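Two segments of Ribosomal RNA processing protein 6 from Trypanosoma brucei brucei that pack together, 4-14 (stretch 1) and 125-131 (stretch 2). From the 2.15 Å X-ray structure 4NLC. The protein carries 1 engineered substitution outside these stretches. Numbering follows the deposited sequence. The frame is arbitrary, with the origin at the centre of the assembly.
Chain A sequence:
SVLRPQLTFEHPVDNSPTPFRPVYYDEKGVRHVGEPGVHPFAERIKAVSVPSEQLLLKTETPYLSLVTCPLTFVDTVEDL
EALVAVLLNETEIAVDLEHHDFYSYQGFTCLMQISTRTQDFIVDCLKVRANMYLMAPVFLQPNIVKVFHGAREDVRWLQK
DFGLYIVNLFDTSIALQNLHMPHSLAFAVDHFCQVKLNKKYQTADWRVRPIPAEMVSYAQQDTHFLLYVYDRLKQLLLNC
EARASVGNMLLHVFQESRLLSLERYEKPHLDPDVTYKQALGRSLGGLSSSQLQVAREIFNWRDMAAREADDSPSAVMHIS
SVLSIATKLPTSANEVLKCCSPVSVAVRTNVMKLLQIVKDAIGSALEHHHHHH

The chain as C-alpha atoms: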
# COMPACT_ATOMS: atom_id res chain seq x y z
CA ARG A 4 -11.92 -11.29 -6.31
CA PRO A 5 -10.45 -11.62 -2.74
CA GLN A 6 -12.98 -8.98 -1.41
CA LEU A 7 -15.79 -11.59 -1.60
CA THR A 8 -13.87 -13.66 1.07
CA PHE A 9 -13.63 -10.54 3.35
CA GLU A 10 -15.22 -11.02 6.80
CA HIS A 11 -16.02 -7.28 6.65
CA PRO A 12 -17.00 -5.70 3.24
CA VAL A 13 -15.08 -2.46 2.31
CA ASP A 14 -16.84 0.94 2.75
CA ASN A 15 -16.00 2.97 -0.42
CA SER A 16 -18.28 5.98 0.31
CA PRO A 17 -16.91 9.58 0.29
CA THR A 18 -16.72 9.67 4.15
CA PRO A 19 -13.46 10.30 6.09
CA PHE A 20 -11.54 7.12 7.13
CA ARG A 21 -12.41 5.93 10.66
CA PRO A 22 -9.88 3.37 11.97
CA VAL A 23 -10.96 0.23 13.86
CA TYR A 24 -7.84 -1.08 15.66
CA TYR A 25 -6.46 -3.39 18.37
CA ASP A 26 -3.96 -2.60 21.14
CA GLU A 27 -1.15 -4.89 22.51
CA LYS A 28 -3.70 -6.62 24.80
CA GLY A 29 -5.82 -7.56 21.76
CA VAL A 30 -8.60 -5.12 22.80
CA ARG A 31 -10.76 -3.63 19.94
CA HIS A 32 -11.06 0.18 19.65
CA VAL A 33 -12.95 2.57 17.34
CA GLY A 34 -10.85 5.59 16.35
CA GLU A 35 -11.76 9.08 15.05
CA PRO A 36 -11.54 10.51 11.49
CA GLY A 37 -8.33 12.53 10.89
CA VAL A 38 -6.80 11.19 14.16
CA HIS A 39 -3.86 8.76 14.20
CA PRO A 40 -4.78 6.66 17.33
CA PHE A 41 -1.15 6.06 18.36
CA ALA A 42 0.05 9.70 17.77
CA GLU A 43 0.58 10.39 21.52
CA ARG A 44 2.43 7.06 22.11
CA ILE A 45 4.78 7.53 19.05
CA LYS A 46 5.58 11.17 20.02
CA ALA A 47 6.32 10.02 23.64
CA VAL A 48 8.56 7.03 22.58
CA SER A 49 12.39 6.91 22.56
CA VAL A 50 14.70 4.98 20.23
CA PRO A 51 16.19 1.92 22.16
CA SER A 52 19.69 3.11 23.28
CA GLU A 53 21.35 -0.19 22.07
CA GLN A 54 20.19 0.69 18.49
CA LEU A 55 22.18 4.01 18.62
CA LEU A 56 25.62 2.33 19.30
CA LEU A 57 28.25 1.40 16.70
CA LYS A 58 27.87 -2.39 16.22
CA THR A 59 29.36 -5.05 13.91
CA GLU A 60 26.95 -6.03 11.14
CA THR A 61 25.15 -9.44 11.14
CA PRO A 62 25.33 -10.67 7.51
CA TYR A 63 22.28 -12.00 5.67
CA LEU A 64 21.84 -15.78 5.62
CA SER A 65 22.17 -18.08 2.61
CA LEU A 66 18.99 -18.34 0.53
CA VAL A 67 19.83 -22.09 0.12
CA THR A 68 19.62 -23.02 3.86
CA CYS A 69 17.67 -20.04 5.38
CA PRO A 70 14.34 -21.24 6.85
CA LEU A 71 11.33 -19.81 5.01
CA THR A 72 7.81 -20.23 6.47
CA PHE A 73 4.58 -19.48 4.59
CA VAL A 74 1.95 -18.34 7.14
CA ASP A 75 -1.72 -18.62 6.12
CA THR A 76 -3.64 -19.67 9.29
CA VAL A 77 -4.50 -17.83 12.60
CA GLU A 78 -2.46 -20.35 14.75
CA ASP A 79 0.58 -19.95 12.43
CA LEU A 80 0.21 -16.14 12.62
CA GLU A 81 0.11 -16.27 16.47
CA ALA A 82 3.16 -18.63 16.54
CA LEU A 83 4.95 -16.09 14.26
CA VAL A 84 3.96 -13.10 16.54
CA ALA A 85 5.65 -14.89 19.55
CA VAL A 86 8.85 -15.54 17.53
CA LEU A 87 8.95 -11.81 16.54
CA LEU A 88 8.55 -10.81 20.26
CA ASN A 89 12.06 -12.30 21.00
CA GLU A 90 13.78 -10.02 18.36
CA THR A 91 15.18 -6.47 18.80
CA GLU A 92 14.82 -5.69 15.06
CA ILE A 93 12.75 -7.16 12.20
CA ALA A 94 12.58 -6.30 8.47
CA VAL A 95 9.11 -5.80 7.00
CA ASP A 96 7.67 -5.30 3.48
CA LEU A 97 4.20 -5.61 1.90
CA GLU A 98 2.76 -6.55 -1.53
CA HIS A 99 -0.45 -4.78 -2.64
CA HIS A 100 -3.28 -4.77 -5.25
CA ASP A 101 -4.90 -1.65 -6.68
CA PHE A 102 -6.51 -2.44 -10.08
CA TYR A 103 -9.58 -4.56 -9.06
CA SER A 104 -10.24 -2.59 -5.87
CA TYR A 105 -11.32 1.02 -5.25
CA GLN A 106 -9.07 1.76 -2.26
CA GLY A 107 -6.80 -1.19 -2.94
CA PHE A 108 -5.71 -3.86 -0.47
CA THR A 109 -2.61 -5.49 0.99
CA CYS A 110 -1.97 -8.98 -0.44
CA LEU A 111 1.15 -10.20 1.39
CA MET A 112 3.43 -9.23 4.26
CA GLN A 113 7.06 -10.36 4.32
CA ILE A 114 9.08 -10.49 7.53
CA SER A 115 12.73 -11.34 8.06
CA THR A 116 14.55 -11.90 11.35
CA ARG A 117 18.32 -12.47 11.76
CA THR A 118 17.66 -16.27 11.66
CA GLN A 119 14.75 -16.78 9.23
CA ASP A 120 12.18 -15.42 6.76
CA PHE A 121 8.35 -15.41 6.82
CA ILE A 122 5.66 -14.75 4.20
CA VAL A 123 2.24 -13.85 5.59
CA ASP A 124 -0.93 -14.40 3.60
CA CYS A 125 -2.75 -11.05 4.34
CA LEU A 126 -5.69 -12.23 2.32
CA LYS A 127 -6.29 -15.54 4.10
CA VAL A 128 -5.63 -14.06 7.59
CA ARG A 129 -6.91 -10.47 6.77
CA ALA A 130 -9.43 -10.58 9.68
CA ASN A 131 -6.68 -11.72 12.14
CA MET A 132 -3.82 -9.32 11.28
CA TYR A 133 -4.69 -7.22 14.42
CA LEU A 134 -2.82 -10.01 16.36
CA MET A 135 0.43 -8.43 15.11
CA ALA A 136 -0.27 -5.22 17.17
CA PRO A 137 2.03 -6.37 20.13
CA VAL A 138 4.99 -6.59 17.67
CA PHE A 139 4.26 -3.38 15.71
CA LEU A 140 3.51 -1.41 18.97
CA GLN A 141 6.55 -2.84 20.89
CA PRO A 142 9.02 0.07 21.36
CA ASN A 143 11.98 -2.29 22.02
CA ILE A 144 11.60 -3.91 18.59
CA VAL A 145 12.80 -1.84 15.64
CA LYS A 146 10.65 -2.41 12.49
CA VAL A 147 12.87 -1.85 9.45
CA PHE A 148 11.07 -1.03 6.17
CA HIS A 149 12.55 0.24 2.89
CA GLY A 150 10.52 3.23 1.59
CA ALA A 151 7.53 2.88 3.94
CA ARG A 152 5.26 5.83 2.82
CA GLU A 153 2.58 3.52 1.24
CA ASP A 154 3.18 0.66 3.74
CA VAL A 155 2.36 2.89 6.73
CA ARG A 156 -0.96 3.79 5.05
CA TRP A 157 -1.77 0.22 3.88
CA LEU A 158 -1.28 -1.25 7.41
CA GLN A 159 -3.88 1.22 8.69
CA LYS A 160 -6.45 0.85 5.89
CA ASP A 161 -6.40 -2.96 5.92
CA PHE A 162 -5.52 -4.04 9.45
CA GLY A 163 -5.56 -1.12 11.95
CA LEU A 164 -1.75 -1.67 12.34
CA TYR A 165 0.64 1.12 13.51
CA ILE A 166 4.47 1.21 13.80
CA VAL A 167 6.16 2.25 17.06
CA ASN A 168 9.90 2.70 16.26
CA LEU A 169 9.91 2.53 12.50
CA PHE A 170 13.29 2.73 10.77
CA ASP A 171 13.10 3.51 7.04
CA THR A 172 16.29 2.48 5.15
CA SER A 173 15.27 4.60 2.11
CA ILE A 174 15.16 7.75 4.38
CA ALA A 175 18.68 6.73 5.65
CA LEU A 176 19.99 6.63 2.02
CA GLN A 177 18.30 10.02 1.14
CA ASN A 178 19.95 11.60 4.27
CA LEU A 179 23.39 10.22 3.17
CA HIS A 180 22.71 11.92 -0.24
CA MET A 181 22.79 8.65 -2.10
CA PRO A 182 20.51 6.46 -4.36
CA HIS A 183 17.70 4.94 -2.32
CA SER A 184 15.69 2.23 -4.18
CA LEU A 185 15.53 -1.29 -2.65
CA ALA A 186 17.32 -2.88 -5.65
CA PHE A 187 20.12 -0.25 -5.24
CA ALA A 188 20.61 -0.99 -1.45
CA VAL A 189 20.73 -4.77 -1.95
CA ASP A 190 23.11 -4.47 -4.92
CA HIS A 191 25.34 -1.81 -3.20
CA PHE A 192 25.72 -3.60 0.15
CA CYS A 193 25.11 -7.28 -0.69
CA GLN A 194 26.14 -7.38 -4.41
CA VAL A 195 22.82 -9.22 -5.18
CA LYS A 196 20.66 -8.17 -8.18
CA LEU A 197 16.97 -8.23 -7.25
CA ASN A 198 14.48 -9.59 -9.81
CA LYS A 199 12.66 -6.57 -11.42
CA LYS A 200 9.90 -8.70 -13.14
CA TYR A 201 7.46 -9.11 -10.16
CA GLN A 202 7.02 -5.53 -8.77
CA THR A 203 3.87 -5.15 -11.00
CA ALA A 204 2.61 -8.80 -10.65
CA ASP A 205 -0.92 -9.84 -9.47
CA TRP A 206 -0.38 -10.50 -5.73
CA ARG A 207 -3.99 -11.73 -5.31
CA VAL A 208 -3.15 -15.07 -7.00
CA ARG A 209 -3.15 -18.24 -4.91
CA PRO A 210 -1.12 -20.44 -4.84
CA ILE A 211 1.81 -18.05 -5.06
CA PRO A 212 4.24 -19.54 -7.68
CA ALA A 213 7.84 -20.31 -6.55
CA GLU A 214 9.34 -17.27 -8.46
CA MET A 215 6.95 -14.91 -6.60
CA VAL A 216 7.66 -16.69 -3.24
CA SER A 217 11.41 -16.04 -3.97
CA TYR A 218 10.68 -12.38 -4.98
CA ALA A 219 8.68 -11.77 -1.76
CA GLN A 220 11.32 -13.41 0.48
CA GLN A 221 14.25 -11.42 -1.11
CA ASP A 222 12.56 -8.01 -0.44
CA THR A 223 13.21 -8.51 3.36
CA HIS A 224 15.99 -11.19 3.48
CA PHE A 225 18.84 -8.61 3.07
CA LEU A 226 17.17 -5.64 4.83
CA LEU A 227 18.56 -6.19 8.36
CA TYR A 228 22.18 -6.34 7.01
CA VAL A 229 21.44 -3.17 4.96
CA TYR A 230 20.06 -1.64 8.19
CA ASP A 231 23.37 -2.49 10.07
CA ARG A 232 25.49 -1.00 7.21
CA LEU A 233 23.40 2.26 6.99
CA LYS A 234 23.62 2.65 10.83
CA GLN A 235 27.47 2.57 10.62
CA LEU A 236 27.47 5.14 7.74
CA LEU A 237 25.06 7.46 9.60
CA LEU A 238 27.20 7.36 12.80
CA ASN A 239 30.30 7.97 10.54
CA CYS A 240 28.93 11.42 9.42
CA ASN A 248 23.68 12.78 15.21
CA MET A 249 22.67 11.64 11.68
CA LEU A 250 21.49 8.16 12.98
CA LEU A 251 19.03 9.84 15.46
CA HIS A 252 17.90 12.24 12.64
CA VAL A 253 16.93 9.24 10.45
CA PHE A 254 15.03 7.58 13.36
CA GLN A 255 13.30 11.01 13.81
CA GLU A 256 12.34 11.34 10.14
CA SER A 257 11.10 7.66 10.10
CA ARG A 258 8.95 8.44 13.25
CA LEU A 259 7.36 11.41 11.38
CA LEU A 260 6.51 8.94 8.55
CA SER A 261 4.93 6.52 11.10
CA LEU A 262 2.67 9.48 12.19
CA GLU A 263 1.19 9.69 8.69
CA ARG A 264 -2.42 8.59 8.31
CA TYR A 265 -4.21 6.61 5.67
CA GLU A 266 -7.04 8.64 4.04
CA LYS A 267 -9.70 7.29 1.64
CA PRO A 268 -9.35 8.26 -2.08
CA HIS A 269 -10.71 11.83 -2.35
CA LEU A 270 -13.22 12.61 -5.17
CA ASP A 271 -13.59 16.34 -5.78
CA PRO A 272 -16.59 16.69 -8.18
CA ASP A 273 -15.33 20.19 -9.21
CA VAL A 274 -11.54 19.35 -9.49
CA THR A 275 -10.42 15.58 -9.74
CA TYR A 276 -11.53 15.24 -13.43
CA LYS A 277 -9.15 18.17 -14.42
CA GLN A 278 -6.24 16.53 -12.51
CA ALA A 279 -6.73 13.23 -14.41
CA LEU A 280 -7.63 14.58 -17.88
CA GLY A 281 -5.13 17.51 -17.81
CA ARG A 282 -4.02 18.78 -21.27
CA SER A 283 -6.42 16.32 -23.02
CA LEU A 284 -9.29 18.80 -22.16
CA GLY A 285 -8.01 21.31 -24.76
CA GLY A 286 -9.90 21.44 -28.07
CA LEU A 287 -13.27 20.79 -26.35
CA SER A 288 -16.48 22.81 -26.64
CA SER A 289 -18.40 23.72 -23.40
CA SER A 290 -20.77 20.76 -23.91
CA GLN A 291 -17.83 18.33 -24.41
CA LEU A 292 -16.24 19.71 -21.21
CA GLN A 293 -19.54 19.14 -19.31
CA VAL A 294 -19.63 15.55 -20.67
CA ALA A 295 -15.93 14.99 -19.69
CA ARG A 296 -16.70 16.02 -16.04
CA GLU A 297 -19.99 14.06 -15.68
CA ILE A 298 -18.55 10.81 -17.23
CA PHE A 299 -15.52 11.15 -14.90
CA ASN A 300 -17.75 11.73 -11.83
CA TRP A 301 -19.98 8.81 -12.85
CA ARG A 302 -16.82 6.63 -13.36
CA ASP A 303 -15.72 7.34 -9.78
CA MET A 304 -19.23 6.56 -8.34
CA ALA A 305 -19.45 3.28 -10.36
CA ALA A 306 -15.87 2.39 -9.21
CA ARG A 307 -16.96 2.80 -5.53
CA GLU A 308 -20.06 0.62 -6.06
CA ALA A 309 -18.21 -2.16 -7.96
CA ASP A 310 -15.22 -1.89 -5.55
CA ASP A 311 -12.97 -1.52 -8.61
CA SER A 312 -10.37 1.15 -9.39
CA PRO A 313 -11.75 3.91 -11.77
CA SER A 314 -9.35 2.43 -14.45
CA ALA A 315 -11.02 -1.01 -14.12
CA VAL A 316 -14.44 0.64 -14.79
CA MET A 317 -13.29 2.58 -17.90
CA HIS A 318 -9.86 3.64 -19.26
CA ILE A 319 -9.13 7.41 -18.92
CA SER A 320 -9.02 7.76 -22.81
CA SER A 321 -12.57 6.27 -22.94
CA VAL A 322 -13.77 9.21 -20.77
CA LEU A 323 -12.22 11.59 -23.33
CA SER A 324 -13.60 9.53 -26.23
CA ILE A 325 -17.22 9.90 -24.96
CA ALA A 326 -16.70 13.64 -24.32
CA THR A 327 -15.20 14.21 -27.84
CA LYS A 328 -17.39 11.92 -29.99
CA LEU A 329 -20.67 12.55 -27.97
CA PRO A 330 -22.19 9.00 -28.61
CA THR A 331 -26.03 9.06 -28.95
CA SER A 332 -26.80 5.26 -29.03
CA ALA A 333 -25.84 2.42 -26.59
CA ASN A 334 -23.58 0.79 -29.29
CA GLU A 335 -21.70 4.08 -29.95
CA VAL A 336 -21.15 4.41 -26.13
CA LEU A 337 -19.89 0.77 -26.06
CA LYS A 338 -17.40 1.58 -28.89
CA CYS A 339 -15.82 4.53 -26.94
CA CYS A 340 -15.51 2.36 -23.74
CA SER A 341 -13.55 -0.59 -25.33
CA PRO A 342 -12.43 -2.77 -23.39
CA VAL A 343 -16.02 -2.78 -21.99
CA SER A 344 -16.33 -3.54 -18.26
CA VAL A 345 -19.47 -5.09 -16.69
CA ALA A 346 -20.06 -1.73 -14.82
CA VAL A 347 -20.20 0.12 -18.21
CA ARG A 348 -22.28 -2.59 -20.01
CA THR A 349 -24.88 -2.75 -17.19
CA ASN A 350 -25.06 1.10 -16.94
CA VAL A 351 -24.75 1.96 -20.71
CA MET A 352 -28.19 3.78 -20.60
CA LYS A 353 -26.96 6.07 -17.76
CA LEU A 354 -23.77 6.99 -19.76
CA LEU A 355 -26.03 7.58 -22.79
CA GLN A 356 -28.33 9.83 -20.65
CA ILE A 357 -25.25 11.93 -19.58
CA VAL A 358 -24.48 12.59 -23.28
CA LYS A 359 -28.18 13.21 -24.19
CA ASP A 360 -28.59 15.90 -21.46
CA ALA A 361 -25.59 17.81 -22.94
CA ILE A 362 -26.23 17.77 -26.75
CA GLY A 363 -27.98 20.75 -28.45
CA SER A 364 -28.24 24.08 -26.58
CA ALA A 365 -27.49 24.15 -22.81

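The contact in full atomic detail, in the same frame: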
# COMPACT_ATOMS: atom_id res chain seq x y z
N ARG A 4 -11.71 -12.47 -7.16
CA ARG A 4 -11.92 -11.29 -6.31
C ARG A 4 -11.77 -11.59 -4.82
O ARG A 4 -12.73 -12.04 -4.20
CB ARG A 4 -13.28 -10.63 -6.61
CG ARG A 4 -13.39 -10.06 -8.00
CD ARG A 4 -14.65 -9.24 -8.20
NE ARG A 4 -14.63 -7.97 -7.45
CZ ARG A 4 -14.08 -6.84 -7.87
NH1 ARG A 4 -13.44 -6.78 -9.03
NH2 ARG A 4 -14.18 -5.74 -7.14
N PRO A 5 -10.60 -11.31 -4.18
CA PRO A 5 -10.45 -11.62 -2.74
C PRO A 5 -11.48 -10.96 -1.81
O PRO A 5 -11.87 -11.58 -0.83
CB PRO A 5 -9.02 -11.18 -2.44
CG PRO A 5 -8.31 -11.31 -3.75
CD PRO A 5 -9.33 -10.82 -4.74
N GLN A 6 -11.97 -9.76 -2.17
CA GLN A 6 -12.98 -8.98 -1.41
C GLN A 6 -14.20 -9.79 -0.99
O GLN A 6 -14.74 -9.56 0.09
CB GLN A 6 -13.46 -7.75 -2.20
CG GLN A 6 -12.34 -6.85 -2.66
CD GLN A 6 -12.02 -7.11 -4.10
OE1 GLN A 6 -11.50 -8.16 -4.48
NE2 GLN A 6 -12.28 -6.13 -4.93
N LEU A 7 -14.63 -10.73 -1.85
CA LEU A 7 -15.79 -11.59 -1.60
C LEU A 7 -15.56 -12.57 -0.42
O LEU A 7 -16.53 -13.06 0.16
CB LEU A 7 -16.25 -12.32 -2.89
CG LEU A 7 -16.45 -11.49 -4.21
CD1 LEU A 7 -17.24 -12.28 -5.24
CD2 LEU A 7 -17.17 -10.14 -3.97
N THR A 8 -14.28 -12.81 -0.06
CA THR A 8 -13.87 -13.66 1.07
C THR A 8 -13.70 -12.77 2.32
O THR A 8 -13.38 -13.31 3.39
CB THR A 8 -12.52 -14.40 0.79
OG1 THR A 8 -11.42 -13.51 1.01
CG2 THR A 8 -12.45 -15.02 -0.60
N PHE A 9 -13.82 -11.43 2.19
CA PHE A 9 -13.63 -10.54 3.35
C PHE A 9 -14.71 -10.75 4.39
O PHE A 9 -15.87 -10.92 4.04
CB PHE A 9 -13.49 -9.06 2.96
CG PHE A 9 -12.25 -8.64 2.18
CD1 PHE A 9 -11.24 -9.55 1.88
CD2 PHE A 9 -12.11 -7.32 1.74
CE1 PHE A 9 -10.12 -9.17 1.12
CE2 PHE A 9 -10.97 -6.93 1.01
CZ PHE A 9 -9.98 -7.85 0.71
N GLU A 10 -14.31 -10.83 5.67
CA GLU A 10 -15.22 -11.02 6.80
C GLU A 10 -16.04 -9.74 6.98
O GLU A 10 -17.20 -9.79 7.39
CB GLU A 10 -14.45 -11.36 8.09
CG GLU A 10 -13.69 -12.69 8.04
CD GLU A 10 -14.53 -13.95 8.04
OE1 GLU A 10 -15.23 -14.21 9.05
OE2 GLU A 10 -14.47 -14.70 7.04
N HIS A 11 -15.43 -8.61 6.61
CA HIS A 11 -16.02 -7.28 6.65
C HIS A 11 -15.93 -6.67 5.23
O HIS A 11 -14.82 -6.52 4.71
CB HIS A 11 -15.27 -6.40 7.68
CG HIS A 11 -14.94 -7.06 8.99
ND1 HIS A 11 -13.92 -8.01 9.08
CD2 HIS A 11 -15.47 -6.86 10.22
CE1 HIS A 11 -13.88 -8.36 10.37
NE2 HIS A 11 -14.79 -7.70 11.09
N PRO A 12 -17.07 -6.35 4.57
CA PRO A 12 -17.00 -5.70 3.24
C PRO A 12 -16.41 -4.27 3.34
O PRO A 12 -16.52 -3.65 4.40
CB PRO A 12 -18.45 -5.69 2.76
CG PRO A 12 -19.25 -5.69 4.01
CD PRO A 12 -18.46 -6.44 5.05
N VAL A 13 -15.75 -3.77 2.27
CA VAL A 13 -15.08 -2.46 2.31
C VAL A 13 -16.08 -1.31 2.06
O VAL A 13 -16.92 -1.38 1.16
CB VAL A 13 -13.82 -2.38 1.39
CG1 VAL A 13 -13.05 -1.08 1.62
CG2 VAL A 13 -12.88 -3.57 1.63
N ASP A 14 -15.98 -0.24 2.89
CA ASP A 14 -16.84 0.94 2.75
C ASP A 14 -16.13 1.93 1.83
O ASP A 14 -15.16 2.56 2.25
CB ASP A 14 -17.11 1.57 4.13
CG ASP A 14 -18.12 2.71 4.18
OD1 ASP A 14 -18.16 3.53 3.22
OD2 ASP A 14 -18.82 2.84 5.20
N CYS A 125 -1.87 -12.19 3.99
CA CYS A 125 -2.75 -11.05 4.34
C CYS A 125 -4.15 -11.21 3.86
O CYS A 125 -4.99 -10.41 4.27
CB CYS A 125 -2.19 -9.77 3.72
SG CYS A 125 -0.73 -9.17 4.51
N LEU A 126 -4.36 -12.03 2.85
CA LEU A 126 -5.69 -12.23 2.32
C LEU A 126 -6.39 -13.28 3.15
O LEU A 126 -7.48 -13.03 3.66
CB LEU A 126 -5.66 -12.62 0.83
CG LEU A 126 -5.29 -11.50 -0.14
CD1 LEU A 126 -5.21 -12.03 -1.59
CD2 LEU A 126 -6.27 -10.33 -0.03
N LYS A 127 -5.75 -14.42 3.34
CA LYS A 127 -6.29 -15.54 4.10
C LYS A 127 -6.44 -15.21 5.58
O LYS A 127 -7.39 -15.67 6.19
CB LYS A 127 -5.45 -16.81 3.88
CG LYS A 127 -6.22 -18.07 4.25
CD LYS A 127 -6.07 -19.19 3.25
CE LYS A 127 -6.77 -20.43 3.75
NZ LYS A 127 -8.21 -20.19 4.04
N VAL A 128 -5.52 -14.41 6.16
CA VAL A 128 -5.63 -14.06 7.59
C VAL A 128 -5.91 -12.54 7.78
O VAL A 128 -5.65 -12.00 8.86
CB VAL A 128 -4.45 -14.59 8.47
CG1 VAL A 128 -4.35 -16.11 8.38
CG2 VAL A 128 -3.12 -13.95 8.11
N ARG A 129 -6.53 -11.89 6.75
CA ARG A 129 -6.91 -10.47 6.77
C ARG A 129 -7.58 -10.06 8.07
O ARG A 129 -7.15 -9.09 8.68
CB ARG A 129 -7.83 -10.12 5.59
CG ARG A 129 -8.18 -8.63 5.51
CD ARG A 129 -9.11 -8.38 4.34
NE ARG A 129 -9.77 -7.08 4.39
CZ ARG A 129 -9.23 -5.94 3.95
NH1 ARG A 129 -8.01 -5.94 3.43
NH2 ARG A 129 -9.91 -4.81 4.02
N ALA A 130 -8.61 -10.83 8.48
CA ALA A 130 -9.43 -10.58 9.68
C ALA A 130 -8.65 -10.74 10.99
O ALA A 130 -9.11 -10.27 12.02
CB ALA A 130 -10.63 -11.51 9.68
N ASN A 131 -7.48 -11.40 10.95
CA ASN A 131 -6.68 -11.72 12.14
C ASN A 131 -5.38 -10.94 12.26
O ASN A 131 -4.62 -11.17 13.21
CB ASN A 131 -6.37 -13.23 12.13
CG ASN A 131 -7.56 -14.06 11.71
OD1 ASN A 131 -7.66 -14.56 10.59
ND2 ASN A 131 -8.55 -14.12 12.57
O HOH W 1 -11.82 -8.84 6.25

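The two stretches are held together by side-chain packing and one stacked cation. No direct hydrogen bond crosses between them, and the surface buried, both sides summed, is 327 Å².

Arg4 lies out of reach of stretch 2. Pro5 lies in a short 3-10 segment with Gln6, Leu7 and Thr8, and it makes the first contact. Its CA-to-CB bond points toward stretch 2, and Pro5 CB meets Leu126 CD2 at 3.8 Å. The proline ring is compact and apolar, so it offers a firm surface to the leucine methyl.

Gln6 points away from stretch 2, and Leu7 is out of reach. Phe9 N donates to Gln6 O at 3.0 Å, just past the 3-10 segment. Thr8 points toward stretch 2 but makes no close contact. Its nearest side-chain atom, Thr8 OG1, is 4.8 Å from Leu126 O, too far to bond. Thr8 OG1 donates within its own stretch, to Pro5 O at 2.7 Å. The same carbonyl accepts from the backbone, Thr8 N to Pro5 O, at 2.8 Å.

Phe9 is the centre of the contact and is buried. Its CA-to-CB bond points sideways, but chi1 near -67° (m) brings the end of the side chain nearer to stretch 2. The Arg129 side chain, with chi1 to chi3 all t, extends across one face of the ring. Arg129 CD sits 3.5 Å from the Phe9 ring centroid, a CH-pi contact. The guanidinium then lies flat on the ring, with centres 3.9 Å apart and planes at 7°. Arg129 CZ is 3.9 Å from the Phe9 ring centroid, over the face, so the positive charge meets the pi electrons. Arginine suits this place because its aliphatic part and its flat cation can both cover an aromatic ring. Arg129 NH1 is hydrogen-bonded elsewhere in the structure. Leu126 packs at the edge of the same ring, with Leu126 CD2 4.2 Å from Phe9 CE1. Leu126 and Arg129 are the first and last residues of a type I turn.

Glu10 is exposed and poorly ordered. It contributes its aliphatic part, with Glu10 CG 3.7 Å from Ala130 CB. The small alanine presents a single methyl to it. One water links the stretches weakly, accepting from Glu10 N at 3.2 Å and from Arg129 NE at 3.3 Å.

His11 only approaches, and Pro12 points away. Val13 makes the last contact, with Val13 CG2 4.0 Å from Arg129 NH2.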